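Local structure of conserved hypothetical protein Pfu-838710-001 (Pyrococcus furiosus, 1YEM) at residues L23-L26 against N27-P31. The protein is of unknown function but carries a CYTH domain, whose closed antiparallel barrel in characterised relatives typically handles triphosphate-containing substrates, often together with divalent metal ions. Residues are numbered along the deposited sequence; the frame is centred on the assembly and turned at random.
Sequences LHTL and NTFNP
The backbone N-H of Asn27 bonds to Leu23 O, N to O 3.0 Å, a regular helical turn, while its side chain folds back against the preceding turn. Chi1 of 88° tucks CG in between N and C of its own backbone, and the amide thereby brings ND2 to 3.6 Å from CD2 of His24, ring and amide planes 83° apart. Thr28 grips His24 O twice: its N lies 3.1 Å away and OG1 3.2 Å away, the hydroxyl approaching from above the carbonyl plane and standing over one face of the His24 ring near its rim. Phe29 turns the edge of its ring to Thr25 O, which lies 3.2 Å from CD2. Here helix 19-29, which packs on strand 102-115 of the CYTH barrel, ends and the chain passes into strand 32-44: weak bonds from the N atoms of Phe29 and Asn30 converge on Leu26 O, and Asn30 takes a positive phi of 38°. Pro31 then lays its ring across the side chain of buried Leu26, CG 3.7 Å from CD1, and both residues rest on Tyr113. With an alanine at Leu26, the branch that packs on Pro31 CG is missing, which would probably leave a gap beside the proline ring and weaken the contact with Tyr113.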
ATOM      1  N   LEU B  23      13.670  21.236  24.238  1.00 62.08           N
ATOM      2  CA  LEU B  23      13.908  22.108  23.072  1.00 65.44           C
ATOM      3  C   LEU B  23      14.933  23.212  23.380  1.00 64.75           C
ATOM      4  O   LEU B  23      15.607  23.691  22.463  1.00 63.91           O
ATOM      5  CB  LEU B  23      12.596  22.693  22.503  1.00 68.04           C
ATOM      6  CG  LEU B  23      12.024  21.877  21.325  1.00 69.86           C
ATOM      7  CD1 LEU B  23      10.549  22.151  21.105  1.00 70.85           C
ATOM      8  CD2 LEU B  23      12.795  22.150  20.040  1.00 70.67           C
ATOM      9  N   HIS B  24      15.060  23.598  24.656  1.00 63.87           N
ATOM     10  CA  HIS B  24      16.157  24.479  25.060  1.00 66.74           C
ATOM     11  C   HIS B  24      17.485  23.740  24.931  1.00 65.47           C
ATOM     12  O   HIS B  24      18.398  24.224  24.265  1.00 65.58           O
ATOM     13  CB  HIS B  24      16.007  25.009  26.494  1.00 69.57           C
ATOM     14  CG  HIS B  24      17.158  25.875  26.929  1.00 72.18           C
ATOM     15  ND1 HIS B  24      18.011  25.525  27.958  1.00 73.78           N
ATOM     16  CD2 HIS B  24      17.619  27.056  26.444  1.00 73.33           C
ATOM     17  CE1 HIS B  24      18.934  26.465  28.101  1.00 73.65           C
ATOM     18  NE2 HIS B  24      18.719  27.402  27.194  1.00 73.88           N
ATOM     19  N   THR B  25      17.575  22.572  25.571  1.00 63.88           N
ATOM     20  CA  THR B  25      18.755  21.711  25.481  1.00 63.42           C
ATOM     21  C   THR B  25      19.171  21.479  24.029  1.00 64.18           C
ATOM     22  O   THR B  25      20.344  21.520  23.699  1.00 63.01           O
ATOM     23  CB  THR B  25      18.496  20.341  26.140  1.00 63.62           C
ATOM     24  OG1 THR B  25      17.998  20.529  27.469  1.00 62.81           O
ATOM     25  CG2 THR B  25      19.770  19.512  26.194  1.00 63.94           C
ATOM     26  N   LEU B  26      18.193  21.263  23.167  1.00 65.85           N
ATOM     27  CA  LEU B  26      18.452  20.997  21.763  1.00 68.89           C
ATOM     28  C   LEU B  26      18.958  22.237  20.994  1.00 70.70           C
ATOM     29  O   LEU B  26      19.870  22.124  20.180  1.00 69.12           O
ATOM     30  CB  LEU B  26      17.173  20.457  21.111  1.00 69.87           C
ATOM     31  CG  LEU B  26      17.284  19.895  19.697  1.00 69.64           C
ATOM     32  CD1 LEU B  26      18.145  18.647  19.687  1.00 69.33           C
ATOM     33  CD2 LEU B  26      15.896  19.606  19.156  1.00 69.60           C
ATOM     34  N   ASN B  27      18.349  23.406  21.251  1.00 73.77           N
ATOM     35  CA  ASN B  27      18.731  24.664  20.561  1.00 75.92           C
ATOM     36  C   ASN B  27      20.139  25.102  20.930  1.00 76.06           C
ATOM     37  O   ASN B  27      20.813  25.794  20.161  1.00 79.23           O
ATOM     38  CB  ASN B  27      17.715  25.813  20.838  1.00 76.85           C
ATOM     39  CG  ASN B  27      18.037  26.645  22.113  1.00 77.06           C
ATOM     40  OD1 ASN B  27      19.190  26.967  22.393  1.00 77.84           O
ATOM     41  ND2 ASN B  27      16.997  27.015  22.857  1.00 75.95           N
ATOM     42  N   THR B  28      20.551  24.709  22.131  1.00 72.77           N
ATOM     43  CA  THR B  28      21.897  24.908  22.623  1.00 69.91           C
ATOM     44  C   THR B  28      22.943  24.261  21.691  1.00 66.51           C
ATOM     45  O   THR B  28      23.964  24.862  21.395  1.00 67.71           O
ATOM     46  CB  THR B  28      21.992  24.341  24.064  1.00 71.31           C
ATOM     47  OG1 THR B  28      21.341  25.241  24.982  1.00 68.68           O
ATOM     48  CG2 THR B  28      23.401  24.135  24.480  1.00 72.87           C
ATOM     49  N   PHE B  29      22.674  23.042  21.237  1.00 63.75           N
ATOM     50  CA  PHE B  29      23.517  22.365  20.228  1.00 59.94           C
ATOM     51  C   PHE B  29      23.032  22.662  18.809  1.00 56.12           C
ATOM     52  O   PHE B  29      23.667  22.258  17.829  1.00 47.61           O
ATOM     53  CB  PHE B  29      23.526  20.866  20.483  1.00 61.71           C
ATOM     54  CG  PHE B  29      24.057  20.511  21.825  1.00 62.66           C
ATOM     55  CD1 PHE B  29      25.411  20.300  22.013  1.00 63.06           C
ATOM     56  CD2 PHE B  29      23.217  20.442  22.916  1.00 62.18           C
ATOM     57  CE1 PHE B  29      25.915  20.000  23.263  1.00 62.88           C
ATOM     58  CE2 PHE B  29      23.709  20.141  24.167  1.00 62.73           C
ATOM     59  CZ  PHE B  29      25.066  19.917  24.342  1.00 62.22           C
ATOM     60  N   ASN B  30      21.878  23.339  18.724  1.00 55.88           N
ATOM     61  CA  ASN B  30      21.360  23.911  17.487  1.00 56.20           C
ATOM     62  C   ASN B  30      21.614  23.020  16.238  1.00 54.80           C
ATOM     63  O   ASN B  30      22.452  23.352  15.386  1.00 55.84           O
ATOM     64  CB  ASN B  30      21.964  25.317  17.301  1.00 57.63           C
ATOM     65  CG  ASN B  30      21.226  26.144  16.264  1.00 58.29           C
ATOM     66  OD1 ASN B  30      19.987  26.088  16.153  1.00 56.82           O
ATOM     67  ND2 ASN B  30      21.983  26.920  15.493  1.00 58.13           N
ATOM     68  N   PRO B  31      20.903  21.873  16.147  1.00 52.23           N
ATOM     69  CA  PRO B  31      21.068  20.941  15.034  1.00 51.39           C
ATOM     70  C   PRO B  31      20.262  21.329  13.801  1.00 52.36           C
ATOM     71  O   PRO B  31      19.425  22.235  13.849  1.00 53.11           O
ATOM     72  CB  PRO B  31      20.512  19.642  15.603  1.00 51.50           C
ATOM     73  CG  PRO B  31      19.389  20.102  16.479  1.00 51.12           C
ATOM     74  CD  PRO B  31      19.897  21.388  17.112  1.00 51.70           C
TER